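Local atomic coordinates of tubulin-specific chaperone (PDB entry 4B6W), a protein that probably binds alpha-tubulin and microtubule plus ends as tubulin-binding cofactor B, of which this chain is the ubiquitin-like domain. Residues 25-30 against 65-70; 47-52 against 59-64; 1-6 against 21-26; 43-48 against 78-83. All blocks are in the same frame, centred on the assembly; numbering follows the deposited sequence. Where two conformers were deposited one is given.

Contact 1: residues 25-30 against 65-70; sequences QTIESI and KQLGYY
Two backbone hydrogen bonds join the start of helix 27-35 to the loop before the 3-10 segment 67-70. Leu-67 N donates to Gln-25 O at 2.9 Å. Ile-27 N donates to Lys-65 O at 2.8 Å. Both donors lie nearly along the C=O axis of their acceptor. Between them Thr-26 and Gln-66 form a single beta bridge, and their CA atoms come within 4.0 Å. Apolar ends also meet. Ile-27 and Ile-30 each cross Leu-67 at about a right angle. Ile-30 CD1 reaches Leu-67 CD2 at 3.8 Å, and Ile-27 CD1 touches Leu-67 CD1 at 4.0 Å. The CG1 branch of Ile-27 lies beside its backbone N (chi1 -62°) and comes obliquely to the Tyr-70 ring. Tyr-69 CD2 lies over the centre of one face of that ring. The hydroxyl of Tyr-70 is bonded to Ala-62 N.

The second shell fixes the helix start. Thr-26 is the N-cap residue. Its OG1 sits between backbone N and carbonyl carbon (chi1 60°) and accepts from Ser-29 N at 3.1 Å. Ser-29 OG donates to a lone pair of Thr-26 O at 2.7 Å and accepts from Gln-25 NE2, which approaches in its own amide plane. Thr-26 O also takes the helical bond from Ile-30 N. Gln-66 NE2 is bonded to Ala-24 O. These bonds and the apolar contacts tie the first turn of the helix of the ubiquitin-like fold to the loop. The N-H of Ile-27, in a first turn with no helical acceptor before it, is thus satisfied from the loop.

Contact 2: residues 47-52 against 59-64; sequences LQLIDD and KNMAND
The backbones of strand 45-50 and the loop 59-64 come closest at Gln-48 and Lys-59, whose CA atoms are 4.3 Å apart, and one direct hydrogen bond, between Met-61 and Leu-47, joins the two segments. In this ubiquitin-like fold the loop follows the outermost strand 56-58 and continues alongside strand 45-50. Met-61 N donates to Leu-47 O at 2.9 Å. The bond is fairly straight, with an angle of 166° at the hydrogen, and lies in the carbonyl plane. Asn-60 CA adds a CA-H...O contact to the same oxygen.

Met-61, a selenomethionine, has the largest area buried by the other segment. Its CG lies beside the backbone N (chi1 -60°). The chain runs straight to SE and then bends (chi3 -79°), which brings CE against Leu-47 CB at 3.6 Å. SE itself rests on Leu-49 CB at 3.9 Å. The side chain thus spans two residues on one side of the strand. Ile-27 of helix 27-35 and Tyr-70 also touch Met-61, so it is buried between strand, helix and loop. Leu-47 meets the helix as well, through Ile-27 and Ile-30.

On the other side of the strand Gln-48 runs out extended, with CG anti to the backbone N. Its CB packs on Lys-59 O at 3.7 Å. The amide end goes elsewhere, with NE2 bonded to Thr-56 OG1. One ordered water extends the backbone pairing past the direct bond. It accepts from Leu-47 N at 3.0 Å and donates to Met-61 O at 2.6 Å.

Contact 3: residues 1-6 against 21-26; sequences SVVKVS and YGLAQT
Tyr-21 has both backbone polar atoms paired with Val-3. Val-3 N donates to Tyr-21 O at 2.9 Å, nearly along the C=O axis. Tyr-21 N returns the bond to Val-3 O at 3.1 Å, in the carbonyl plane. Val-2 and Gly-22 form the next, non-hydrogen-bonded pair.

Beyond it the pairing loosens. Leu-23 N reaches Ser-1 O at 3.3 Å, from well above the carbonyl plane. A water also donates to Ser-1 O at 2.8 Å and accepts from Ala-24 N. Ser-1 O is therefore gripped by two donors.

A type I turn runs from Gly-22 to Gln-25, closed by Gln-25 N on Gly-22 O. The Gln-25 side chain folds back over it, and OE1 accepts from Gly-22 N at 3.1 Å. The same OE1 lies at the edge of the Tyr-21 ring. Tyr-21 OH is bonded to Asn-33 OD1 of helix 27-35.

Apolar groups fill the side that bears Val-3 and Tyr-21. Val-5 CG2 meets the ring edge at Tyr-21 CD2, 3.8 Å away. Val-3 CG1 touches Leu-23 CD2 at 3.7 Å, the two side chains crossing at about a right angle. This is the open end of the N-terminal beta hairpin of a ubiquitin-like fold, where strand 15-22 turns off towards the helix.

Contact 4: residues 43-48 against 78-83; sequences EYMQLQ and IHVVDL
Gln-48 O is held by a straight bond from His-79 N, 2.9 Å long with 173° at the hydrogen, and by a CA-H...O contact from Ile-78 CA: one bond and one weaker contact. Gln-48 N answers with an equally straight bond to His-79 O. The two residues form a hydrogen-bonded pair of the antiparallel strands 45-50 and 77-82, neighbours in the mixed sheet of the ubiquitin-like fold. Gln-46 and Val-81 form the next such pair. Past the strand ends Leu-83 N donates to Tyr-44 O at 2.8 Å.

One face of the sheet carries Met-45, Leu-47, Val-80 and Asp-82. Leu-47 CD2 lies beside Val-80 CG2 at 3.7 Å and also meets Ile-78 CG2. The extended chain of Met-45, a selenomethionine, crosses Val-80 obliquely, its CG 3.9 Å from Val-80 CG1. Val-34 of helix 27-35 packs on Met-45 and Val-80, so that part of this face meets the helix. Asp-82 OD2 is bonded to Thr-40 OG1.

The other face is more polar. Extended Gln-46 crosses Leu-83, its OE1 3.7 Å from Leu-83 CD2. His-79 has CG anti to the backbone N (chi1 176°) and runs side by side with Gln-48. His-79 ND1 is bonded to Thr-8 OG1. The Gln-48 amide, whose NE2 is held by Thr-56, and the ring are turned 77° apart, and Gln-48 OE1 comes within 3.1 Å of His-79 CD2.

Contacts 3 and 4 lie in the same sheet, on opposite sides of the chain's centre, with their centres about 17 Å apart. Strands 2-9 and 77-82 connect them through Ile-78 N and Ser-6 O, 3.0 Å apart. Contact 1 shares Gln-25 and Thr-26 with contact 3, and Gly-68 N adds a probable hydrogen bond to Leu-23 O. Contact 2 shares Leu-47 and Gln-48 with contact 4, their centres about 8 Å apart. Contacts 1 and 2 meet where Glu-28 N approaches Asn-63 O at 3.1 Å. Leu-67 CD1 of contact 1 lies 4.3 Å from Ile-78 CD1 of contact 4. The four contacts thus meet around one apolar core between helix and sheet.

Contact 1: residues 25-30 against 65-70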
loop_
_atom_site.group_PDB
_atom_site.type_symbol
_atom_site.label_atom_id
_atom_site.label_comp_id
_atom_site.label_asym_id
_atom_site.label_seq_id
_atom_site.Cartn_x
_atom_site.Cartn_y
_atom_site.Cartn_z
ATOM N N GLN A 25 -4.172 -11.250 1.668
ATOM C CA GLN A 25 -2.736 -10.998 1.736
ATOM C C GLN A 25 -2.343 -10.181 2.951
ATOM O O GLN A 25 -2.976 -9.184 3.305
ATOM C CB GLN A 25 -2.252 -10.242 0.496
ATOM C CG GLN A 25 -2.353 -11.024 -0.817
ATOM C CD GLN A 25 -1.533 -10.382 -1.936
ATOM O OE1 GLN A 25 -1.972 -10.305 -3.091
ATOM N NE2 GLN A 25 -0.345 -9.927 -1.600
ATOM N N THR A 26 -1.256 -10.584 3.582
ATOM C CA THR A 26 -0.713 -9.825 4.697
ATOM C C THR A 26 -0.136 -8.553 4.124
ATOM O O THR A 26 0.342 -8.547 2.983
ATOM C CB THR A 26 0.414 -10.586 5.375
ATOM O OG1 THR A 26 1.444 -10.816 4.394
ATOM C CG2 THR A 26 -0.098 -11.921 5.980
ATOM N N ILE A 27 -0.165 -7.481 4.903
ATOM C CA ILE A 27 0.492 -6.244 4.484
ATOM C C ILE A 27 1.969 -6.453 4.194
ATOM O O ILE A 27 2.520 -5.805 3.326
ATOM C CB ILE A 27 0.326 -5.113 5.533
ATOM C CG1 ILE A 27 -1.170 -4.779 5.691
ATOM C CG2 ILE A 27 1.155 -3.910 5.136
ATOM C CD1 ILE A 27 -1.856 -4.359 4.389
ATOM N N GLU A 28 2.612 -7.368 4.897
ATOM C CA GLU A 28 4.030 -7.659 4.622
ATOM C C GLU A 28 4.274 -8.199 3.214
ATOM O O GLU A 28 5.302 -7.895 2.592
ATOM C CB GLU A 28 4.524 -8.720 5.588
ATOM C CG GLU A 28 5.959 -9.142 5.398
ATOM C CD GLU A 28 6.363 -10.191 6.423
ATOM O OE1 GLU A 28 5.917 -10.055 7.595
ATOM O OE2 GLU A 28 7.097 -11.149 6.051
ATOM N N SER A 29 3.371 -9.061 2.751
ATOM C CA SER A 29 3.513 -9.655 1.423
ATOM C C SER A 29 3.313 -8.556 0.383
ATOM O O SER A 29 4.002 -8.534 -0.627
ATOM C CB SER A 29 2.512 -10.793 1.222
ATOM O OG SER A 29 1.188 -10.305 1.081
ATOM N N ILE A 30 2.411 -7.611 0.673
ATOM C CA ILE A 30 2.119 -6.497 -0.240
ATOM C C ILE A 30 3.329 -5.573 -0.397
ATOM O O ILE A 30 3.648 -5.160 -1.516
ATOM C CB ILE A 30 0.876 -5.686 0.215
ATOM C CG1 ILE A 30 -0.385 -6.537 0.084
ATOM C CG2 ILE A 30 0.719 -4.378 -0.573
ATOM C CD1 ILE A 30 -1.565 -5.929 0.803
ATOM N N LYS A 65 -1.109 -7.966 9.665
ATOM C CA LYS A 65 -2.524 -7.960 9.349
ATOM C C LYS A 65 -2.743 -8.108 7.843
ATOM O O LYS A 65 -1.875 -7.836 7.038
ATOM C CB LYS A 65 -3.178 -6.643 9.806
ATOM C CG LYS A 65 -3.239 -6.420 11.294
ATOM C CD LYS A 65 -4.115 -7.439 11.931
ATOM C CE LYS A 65 -4.507 -7.057 13.341
ATOM N NZ LYS A 65 -5.011 -8.289 14.048
ATOM N N GLN A 66 -3.951 -8.490 7.485
ATOM C CA GLN A 66 -4.324 -8.701 6.118
ATOM C C GLN A 66 -4.953 -7.442 5.589
ATOM O O GLN A 66 -5.496 -6.644 6.351
ATOM C CB GLN A 66 -5.310 -9.857 6.028
ATOM C CG GLN A 66 -4.652 -11.200 6.291
ATOM C CD GLN A 66 -5.670 -12.279 6.592
ATOM O OE1 GLN A 66 -6.581 -12.063 7.392
ATOM N NE2 GLN A 66 -5.520 -13.446 5.964
ATOM N N LEU A 67 -4.895 -7.264 4.284
ATOM C CA LEU A 67 -5.453 -6.058 3.668
ATOM C C LEU A 67 -6.970 -5.890 3.969
ATOM O O LEU A 67 -7.462 -4.773 4.176
ATOM C CB LEU A 67 -5.144 -6.069 2.165
ATOM C CG LEU A 67 -5.521 -4.864 1.302
ATOM C CD1 LEU A 67 -4.858 -3.559 1.796
ATOM C CD2 LEU A 67 -5.157 -5.140 -0.166
ATOM N N GLY A 68 -7.694 -6.995 4.000
ATOM C CA GLY A 68 -9.126 -6.982 4.279
ATOM C C GLY A 68 -9.528 -6.576 5.691
ATOM O O GLY A 68 -10.679 -6.166 5.913
ATOM N N TYR A 69 -8.570 -6.664 6.627
ATOM C CA TYR A 69 -8.728 -6.153 7.983
ATOM C C TYR A 69 -9.028 -4.671 7.921
ATOM O O TYR A 69 -9.833 -4.166 8.664
ATOM C CB TYR A 69 -7.445 -6.380 8.783
ATOM C CG TYR A 69 -7.512 -5.917 10.226
ATOM C CD1 TYR A 69 -8.200 -6.659 11.170
ATOM C CD2 TYR A 69 -6.886 -4.758 10.636
ATOM C CE1 TYR A 69 -8.269 -6.267 12.471
ATOM C CE2 TYR A 69 -6.955 -4.335 11.964
ATOM C CZ TYR A 69 -7.646 -5.107 12.875
ATOM O OH TYR A 69 -7.736 -4.734 14.201
ATOM N N TYR A 70 -8.381 -3.985 6.995
ATOM C CA TYR A 70 -8.530 -2.537 6.845
ATOM C C TYR A 70 -9.694 -2.102 5.945
ATOM O O TYR A 70 -9.842 -0.921 5.644
ATOM C CB TYR A 70 -7.193 -1.955 6.378
ATOM C CG TYR A 70 -6.131 -2.143 7.435
ATOM C CD1 TYR A 70 -6.181 -1.413 8.607
ATOM C CD2 TYR A 70 -5.113 -3.072 7.283
ATOM C CE1 TYR A 70 -5.243 -1.598 9.613
ATOM C CE2 TYR A 70 -4.167 -3.244 8.253
ATOM C CZ TYR A 70 -4.236 -2.506 9.424
ATOM O OH TYR A 70 -3.312 -2.655 10.423
#

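Contact 2: residues 47-52 against 59-64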
loop_
_atom_site.group_PDB
_atom_site.type_symbol
_atom_site.label_atom_id
_atom_site.label_comp_id
_atom_site.label_asym_id
_atom_site.label_seq_id
_atom_site.Cartn_x
_atom_site.Cartn_y
_atom_site.Cartn_z
ATOM N N LEU A 47 2.598 1.679 4.864
ATOM C CA LEU A 47 1.477 1.735 3.905
ATOM C C LEU A 47 0.262 2.487 4.508
ATOM O O LEU A 47 -0.293 2.087 5.524
ATOM C CB LEU A 47 1.082 0.318 3.436
ATOM C CG LEU A 47 2.124 -0.565 2.667
ATOM C CD1 LEU A 47 1.473 -1.878 2.194
ATOM C CD2 LEU A 47 2.853 0.134 1.478
ATOM N N GLN A 48 -0.095 3.605 3.872
ATOM C CA GLN A 48 -1.262 4.416 4.198
ATOM C C GLN A 48 -2.408 4.011 3.242
ATOM O O GLN A 48 -2.213 4.012 2.035
ATOM C CB GLN A 48 -0.903 5.907 3.982
ATOM C CG GLN A 48 -2.033 6.894 4.281
ATOM C CD GLN A 48 -1.685 8.312 3.921
ATOM O OE1 GLN A 48 -0.592 8.604 3.438
ATOM N NE2 GLN A 48 -2.632 9.214 4.135
ATOM N N LEU A 49 -3.581 3.674 3.761
ATOM C CA LEU A 49 -4.706 3.282 2.911
ATOM C C LEU A 49 -5.590 4.513 2.822
ATOM O O LEU A 49 -6.019 5.063 3.846
ATOM C CB LEU A 49 -5.486 2.077 3.479
ATOM C CG LEU A 49 -6.598 1.488 2.577
ATOM C CD1 LEU A 49 -6.029 0.947 1.268
ATOM C CD2 LEU A 49 -7.484 0.441 3.307
ATOM N N ILE A 50 -5.796 4.978 1.585
ATOM C CA ILE A 50 -6.639 6.120 1.300
ATOM C C ILE A 50 -7.822 5.614 0.488
ATOM O O ILE A 50 -7.661 4.843 -0.427
ATOM C CB ILE A 50 -5.869 7.192 0.509
ATOM C CG1 ILE A 50 -4.570 7.590 1.242
ATOM C CG2 ILE A 50 -6.745 8.447 0.283
ATOM C CD1 ILE A 50 -3.460 8.182 0.322
ATOM N N ASP A 51 -9.032 6.023 0.816
ATOM C CA ASP A 51 -10.140 5.655 -0.052
ATOM C C ASP A 51 -10.180 6.508 -1.333
ATOM O O ASP A 51 -9.348 7.392 -1.559
ATOM C CB ASP A 51 -11.465 5.663 0.718
ATOM C CG ASP A 51 -12.108 7.028 0.808
ATOM O OD1 ASP A 51 -11.471 8.013 0.387
ATOM O OD2 ASP A 51 -13.270 7.098 1.298
ATOM N N ASP A 52 -11.146 6.196 -2.177
ATOM C CA ASP A 52 -11.333 6.892 -3.459
ATOM C C ASP A 52 -11.870 8.325 -3.348
ATOM O O ASP A 52 -11.969 9.016 -4.343
ATOM C CB ASP A 52 -12.272 6.072 -4.346
ATOM C CG ASP A 52 -13.582 5.728 -3.653
ATOM O OD1 ASP A 52 -13.594 5.573 -2.417
ATOM O OD2 ASP A 52 -14.617 5.595 -4.342
ATOM N N LYS A 59 -3.384 5.183 8.533
ATOM C CA LYS A 59 -2.136 5.852 8.210
ATOM C C LYS A 59 -0.909 4.914 8.097
ATOM O O LYS A 59 0.092 5.265 7.480
ATOM C CB LYS A 59 -1.903 7.002 9.194
ATOM C CG LYS A 59 -1.845 6.644 10.667
ATOM C CD LYS A 59 -2.018 7.898 11.509
ATOM C CE LYS A 59 -1.537 7.656 12.932
ATOM N NZ LYS A 59 -2.324 6.550 13.529
ATOM N N ASN A 60 -0.985 3.729 8.694
ATOM C CA ASN A 60 0.173 2.813 8.748
ATOM C C ASN A 60 -0.221 1.353 9.009
ATOM O O ASN A 60 -0.191 0.902 10.144
ATOM C CB ASN A 60 1.123 3.287 9.851
ATOM C CG ASN A 60 2.336 2.385 10.028
ATOM O OD1 ASN A 60 2.941 2.352 11.116
ATOM N ND2 ASN A 60 2.688 1.642 8.978
HETATM N N MSE A 61 -0.573 0.612 7.970
HETATM C CA MSE A 61 -1.091 -0.749 8.172
HETATM C C MSE A 61 -0.015 -1.702 8.705
HETATM O O MSE A 61 1.131 -1.693 8.251
HETATM C CB MSE A 61 -1.703 -1.289 6.884
HETATM C CG MSE A 61 -2.863 -0.441 6.364
HETATM SE SE MSE A 61 -3.706 -1.133 4.714
HETATM C CE MSE A 61 -2.374 -0.507 3.377
ATOM N N ALA A 62 -0.415 -2.526 9.662
ATOM C CA ALA A 62 0.487 -3.405 10.388
ATOM C C ALA A 62 0.868 -4.578 9.499
ATOM O O ALA A 62 -0.008 -5.213 8.902
ATOM C CB ALA A 62 -0.191 -3.906 11.725
ATOM N N ASN A 63 2.175 -4.857 9.417
ATOM C CA ASN A 63 2.698 -5.952 8.606
ATOM C C ASN A 63 2.025 -7.307 8.791
ATOM O O ASN A 63 1.919 -8.056 7.834
ATOM C CB ASN A 63 4.187 -6.148 8.873
ATOM C CG ASN A 63 5.024 -5.074 8.274
ATOM O OD1 ASN A 63 4.537 -4.288 7.487
ATOM N ND2 ASN A 63 6.296 -5.028 8.639
ATOM N N ASP A 64 1.610 -7.635 10.014
ATOM C CA ASP A 64 1.027 -8.959 10.299
ATOM C C ASP A 64 -0.470 -9.071 10.030
ATOM O O ASP A 64 -1.030 -10.159 10.169
ATOM C CB ASP A 64 1.345 -9.428 11.736
ATOM C CG ASP A 64 0.577 -8.659 12.820
ATOM O OD1 ASP A 64 0.313 -7.439 12.665
ATOM O OD2 ASP A 64 0.271 -9.292 13.868
HETATM O O HOH W 1 2.829 -0.047 7.250
#

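Contact 3: residues 1-6 against 21-26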
loop_
_atom_site.group_PDB
_atom_site.type_symbol
_atom_site.label_atom_id
_atom_site.label_comp_id
_atom_site.label_asym_id
_atom_site.label_seq_id
_atom_site.Cartn_x
_atom_site.Cartn_y
_atom_site.Cartn_z
ATOM N N SER A 1 -13.236 -10.608 -2.691
ATOM C CA SER A 1 -12.007 -11.448 -2.452
ATOM C C SER A 1 -10.664 -10.897 -3.017
ATOM O O SER A 1 -9.600 -11.234 -2.492
ATOM C CB SER A 1 -12.249 -12.846 -2.980
ATOM O OG SER A 1 -11.240 -13.750 -2.574
ATOM N N VAL A 2 -10.705 -10.067 -4.071
ATOM C CA VAL A 2 -9.509 -9.370 -4.584
ATOM C C VAL A 2 -9.860 -7.909 -4.890
ATOM O O VAL A 2 -10.970 -7.637 -5.325
ATOM C CB VAL A 2 -8.965 -10.028 -5.894
ATOM C CG1 VAL A 2 -7.943 -9.110 -6.611
ATOM C CG2 VAL A 2 -8.327 -11.403 -5.615
ATOM N N VAL A 3 -8.922 -6.982 -4.697
ATOM C CA VAL A 3 -9.142 -5.554 -4.972
ATOM C C VAL A 3 -8.196 -4.983 -6.017
ATOM O O VAL A 3 -7.066 -5.431 -6.154
ATOM C CB VAL A 3 -9.017 -4.675 -3.686
ATOM C CG1 VAL A 3 -10.268 -4.855 -2.803
ATOM C CG2 VAL A 3 -7.722 -4.982 -2.911
ATOM N N LYS A 4 -8.697 -4.004 -6.758
ATOM C CA LYS A 4 -7.915 -3.198 -7.678
ATOM C C LYS A 4 -7.594 -1.881 -6.981
ATOM O O LYS A 4 -8.512 -1.139 -6.641
ATOM C CB LYS A 4 -8.726 -2.904 -8.951
ATOM C CG LYS A 4 -7.930 -2.221 -10.062
ATOM C CD LYS A 4 -8.806 -1.951 -11.305
ATOM C CE LYS A 4 -9.568 -0.646 -11.173
ATOM N NZ LYS A 4 -9.686 0.063 -12.467
ATOM N N VAL A 5 -6.306 -1.594 -6.759
ATOM C CA VAL A 5 -5.884 -0.331 -6.143
ATOM C C VAL A 5 -4.787 0.346 -6.975
ATOM O O VAL A 5 -4.238 -0.238 -7.905
ATOM C CB VAL A 5 -5.402 -0.551 -4.671
ATOM C CG1 VAL A 5 -6.500 -1.139 -3.875
ATOM C CG2 VAL A 5 -4.168 -1.482 -4.594
ATOM N N SER A 6 -4.479 1.599 -6.658
ATOM C CA SER A 6 -3.294 2.221 -7.242
ATOM C C SER A 6 -2.224 2.459 -6.177
ATOM O O SER A 6 -2.486 2.415 -5.000
ATOM C CB SER A 6 -3.633 3.508 -8.013
ATOM O OG SER A 6 -4.494 4.332 -7.277
ATOM N N TYR A 21 -4.548 -7.068 -5.551
ATOM C CA TYR A 21 -4.162 -7.835 -4.351
ATOM C C TYR A 21 -5.329 -8.640 -3.789
ATOM O O TYR A 21 -6.489 -8.220 -3.852
ATOM C CB TYR A 21 -3.674 -6.888 -3.280
ATOM C CG TYR A 21 -2.405 -6.178 -3.688
ATOM C CD1 TYR A 21 -1.201 -6.888 -3.851
ATOM C CD2 TYR A 21 -2.398 -4.817 -3.936
ATOM C CE1 TYR A 21 -0.021 -6.245 -4.219
ATOM C CE2 TYR A 21 -1.224 -4.170 -4.304
ATOM C CZ TYR A 21 -0.043 -4.873 -4.447
ATOM O OH TYR A 21 1.117 -4.200 -4.826
ATOM N N GLY A 22 -5.002 -9.794 -3.228
ATOM C CA GLY A 22 -5.964 -10.529 -2.402
ATOM C C GLY A 22 -6.160 -9.803 -1.079
ATOM O O GLY A 22 -5.218 -9.345 -0.480
ATOM N N LEU A 23 -7.388 -9.685 -0.617
ATOM C CA LEU A 23 -7.648 -9.115 0.714
ATOM C C LEU A 23 -7.102 -10.019 1.817
ATOM O O LEU A 23 -6.839 -9.574 2.900
ATOM C CB LEU A 23 -9.153 -8.914 0.910
ATOM C CG LEU A 23 -9.842 -7.875 0.028
ATOM C CD1 LEU A 23 -11.379 -7.884 0.283
ATOM C CD2 LEU A 23 -9.253 -6.526 0.306
ATOM N N ALA A 24 -6.946 -11.300 1.521
ATOM C CA ALA A 24 -6.310 -12.233 2.442
ATOM C C ALA A 24 -4.786 -12.020 2.566
ATOM O O ALA A 24 -4.177 -12.557 3.476
ATOM C CB ALA A 24 -6.644 -13.698 2.043
ATOM N N GLN A 25 -4.172 -11.250 1.668
ATOM C CA GLN A 25 -2.736 -10.998 1.736
ATOM C C GLN A 25 -2.343 -10.181 2.951
ATOM O O GLN A 25 -2.976 -9.184 3.305
ATOM C CB GLN A 25 -2.252 -10.242 0.496
ATOM C CG GLN A 25 -2.353 -11.024 -0.817
ATOM C CD GLN A 25 -1.533 -10.382 -1.936
ATOM O OE1 GLN A 25 -1.972 -10.305 -3.091
ATOM N NE2 GLN A 25 -0.345 -9.927 -1.600
ATOM N N THR A 26 -1.256 -10.584 3.582
ATOM C CA THR A 26 -0.713 -9.825 4.697
ATOM C C THR A 26 -0.136 -8.553 4.124
ATOM O O THR A 26 0.342 -8.547 2.983
ATOM C CB THR A 26 0.414 -10.586 5.375
ATOM O OG1 THR A 26 1.444 -10.816 4.394
ATOM C CG2 THR A 26 -0.098 -11.921 5.980
HETATM O O HOH W 2 -8.131 -12.902 -0.852
#

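Contact 4: residues 43-48 against 78-83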
loop_
_atom_site.group_PDB
_atom_site.type_symbol
_atom_site.label_atom_id
_atom_site.label_comp_id
_atom_site.label_asym_id
_atom_site.label_seq_id
_atom_site.Cartn_x
_atom_site.Cartn_y
_atom_site.Cartn_z
ATOM N N GLU A 43 11.304 -2.809 5.046
ATOM C CA GLU A 43 11.536 -2.441 6.437
ATOM C C GLU A 43 11.435 -0.913 6.637
ATOM O O GLU A 43 11.264 -0.447 7.762
ATOM C CB GLU A 43 12.887 -2.994 6.923
ATOM C CG GLU A 43 14.109 -2.690 6.022
ATOM C CD GLU A 43 14.381 -3.739 4.921
ATOM O OE1 GLU A 43 13.425 -4.308 4.339
ATOM O OE2 GLU A 43 15.578 -3.970 4.629
ATOM N N TYR A 44 11.524 -0.147 5.549
ATOM C CA TYR A 44 11.440 1.316 5.594
ATOM C C TYR A 44 10.198 1.860 4.901
ATOM O O TYR A 44 10.190 3.004 4.438
ATOM C CB TYR A 44 12.697 1.920 4.962
ATOM C CG TYR A 44 13.931 1.648 5.766
ATOM C CD1 TYR A 44 14.072 2.159 7.052
ATOM C CD2 TYR A 44 14.958 0.859 5.253
ATOM C CE1 TYR A 44 15.231 1.885 7.817
ATOM C CE2 TYR A 44 16.100 0.584 5.995
ATOM C CZ TYR A 44 16.229 1.098 7.269
ATOM O OH TYR A 44 17.377 0.821 7.986
HETATM N N MSE A 45 9.159 1.027 4.822
HETATM C CA MSE A 45 7.866 1.422 4.279
HETATM C C MSE A 45 6.806 1.366 5.350
HETATM O O MSE A 45 6.704 0.379 6.104
HETATM C CB MSE A 45 7.382 0.470 3.216
HETATM C CG MSE A 45 8.172 0.336 1.970
HETATM SE SE MSE A 45 7.146 -0.955 0.807
HETATM C CE MSE A 45 8.430 -1.093 -0.706
ATOM N N GLN A 46 5.990 2.415 5.368
ATOM C CA GLN A 46 4.660 2.356 5.942
ATOM C C GLN A 46 3.678 2.462 4.796
ATOM O O GLN A 46 3.913 3.208 3.863
ATOM C CB GLN A 46 4.455 3.503 6.916
ATOM C CG GLN A 46 5.284 3.352 8.156
ATOM C CD GLN A 46 5.013 4.401 9.228
ATOM O OE1 GLN A 46 5.705 4.410 10.242
ATOM N NE2 GLN A 46 4.046 5.289 9.010
ATOM N N LEU A 47 2.598 1.679 4.864
ATOM C CA LEU A 47 1.477 1.735 3.905
ATOM C C LEU A 47 0.262 2.487 4.508
ATOM O O LEU A 47 -0.293 2.087 5.524
ATOM C CB LEU A 47 1.082 0.318 3.436
ATOM C CG LEU A 47 2.124 -0.565 2.667
ATOM C CD1 LEU A 47 1.473 -1.878 2.194
ATOM C CD2 LEU A 47 2.853 0.134 1.478
ATOM N N GLN A 48 -0.095 3.605 3.872
ATOM C CA GLN A 48 -1.262 4.416 4.198
ATOM C C GLN A 48 -2.408 4.011 3.242
ATOM O O GLN A 48 -2.213 4.012 2.035
ATOM C CB GLN A 48 -0.903 5.907 3.982
ATOM C CG GLN A 48 -2.033 6.894 4.281
ATOM C CD GLN A 48 -1.685 8.312 3.921
ATOM O OE1 GLN A 48 -0.592 8.604 3.438
ATOM N NE2 GLN A 48 -2.632 9.214 4.135
ATOM N N ILE A 78 -3.119 2.817 -2.122
ATOM C CA ILE A 78 -2.135 2.485 -1.110
ATOM C C ILE A 78 -0.978 3.447 -1.355
ATOM O O ILE A 78 -0.354 3.413 -2.439
ATOM C CB ILE A 78 -1.641 1.039 -1.218
ATOM C CG1 ILE A 78 -2.708 0.043 -0.742
ATOM C CG2 ILE A 78 -0.389 0.849 -0.367
ATOM C CD1 ILE A 78 -2.326 -1.404 -0.915
ATOM N N HIS A 79 -0.716 4.321 -0.371
ATOM C CA HIS A 79 0.352 5.320 -0.469
ATOM C C HIS A 79 1.547 4.830 0.328
ATOM O O HIS A 79 1.421 4.467 1.497
ATOM C CB HIS A 79 -0.141 6.675 0.029
ATOM C CG HIS A 79 0.912 7.736 0.062
ATOM N ND1 HIS A 79 1.508 8.233 -1.081
ATOM C CD2 HIS A 79 1.457 8.422 1.103
ATOM C CE1 HIS A 79 2.372 9.178 -0.747
ATOM N NE2 HIS A 79 2.360 9.315 0.570
ATOM N N VAL A 80 2.706 4.787 -0.320
ATOM C CA VAL A 80 3.916 4.273 0.315
ATOM C C VAL A 80 4.751 5.412 0.942
ATOM O O VAL A 80 5.288 6.261 0.226
ATOM C CB VAL A 80 4.757 3.460 -0.715
ATOM C CG1 VAL A 80 6.007 2.895 -0.080
ATOM C CG2 VAL A 80 3.891 2.357 -1.335
ATOM N N VAL A 81 4.850 5.428 2.271
ATOM C CA VAL A 81 5.645 6.422 2.942
ATOM C C VAL A 81 7.055 5.862 3.138
ATOM O O VAL A 81 7.234 4.794 3.689
ATOM C CB VAL A 81 5.021 6.873 4.281
ATOM C CG1 VAL A 81 5.800 8.073 4.831
ATOM C CG2 VAL A 81 3.556 7.220 4.095
ATOM N N ASP A 82 8.040 6.592 2.635
ATOM C CA ASP A 82 9.419 6.155 2.572
ATOM C C ASP A 82 10.165 6.705 3.784
ATOM O O ASP A 82 10.316 7.930 3.921
ATOM C CB ASP A 82 10.072 6.653 1.279
ATOM C CG ASP A 82 11.450 6.028 1.023
ATOM O OD1 ASP A 82 12.283 6.040 1.934
ATOM O OD2 ASP A 82 11.709 5.512 -0.091
ATOM N N LEU A 83 10.634 5.799 4.641
ATOM C CA LEU A 83 11.380 6.152 5.859
ATOM C C LEU A 83 12.903 5.872 5.793
ATOM O O LEU A 83 13.593 5.998 6.816
ATOM C CB LEU A 83 10.804 5.384 7.059
ATOM C CG LEU A 83 9.433 5.788 7.614
ATOM C CD1 LEU A 83 8.341 5.551 6.624
ATOM C CD2 LEU A 83 9.151 5.011 8.917
#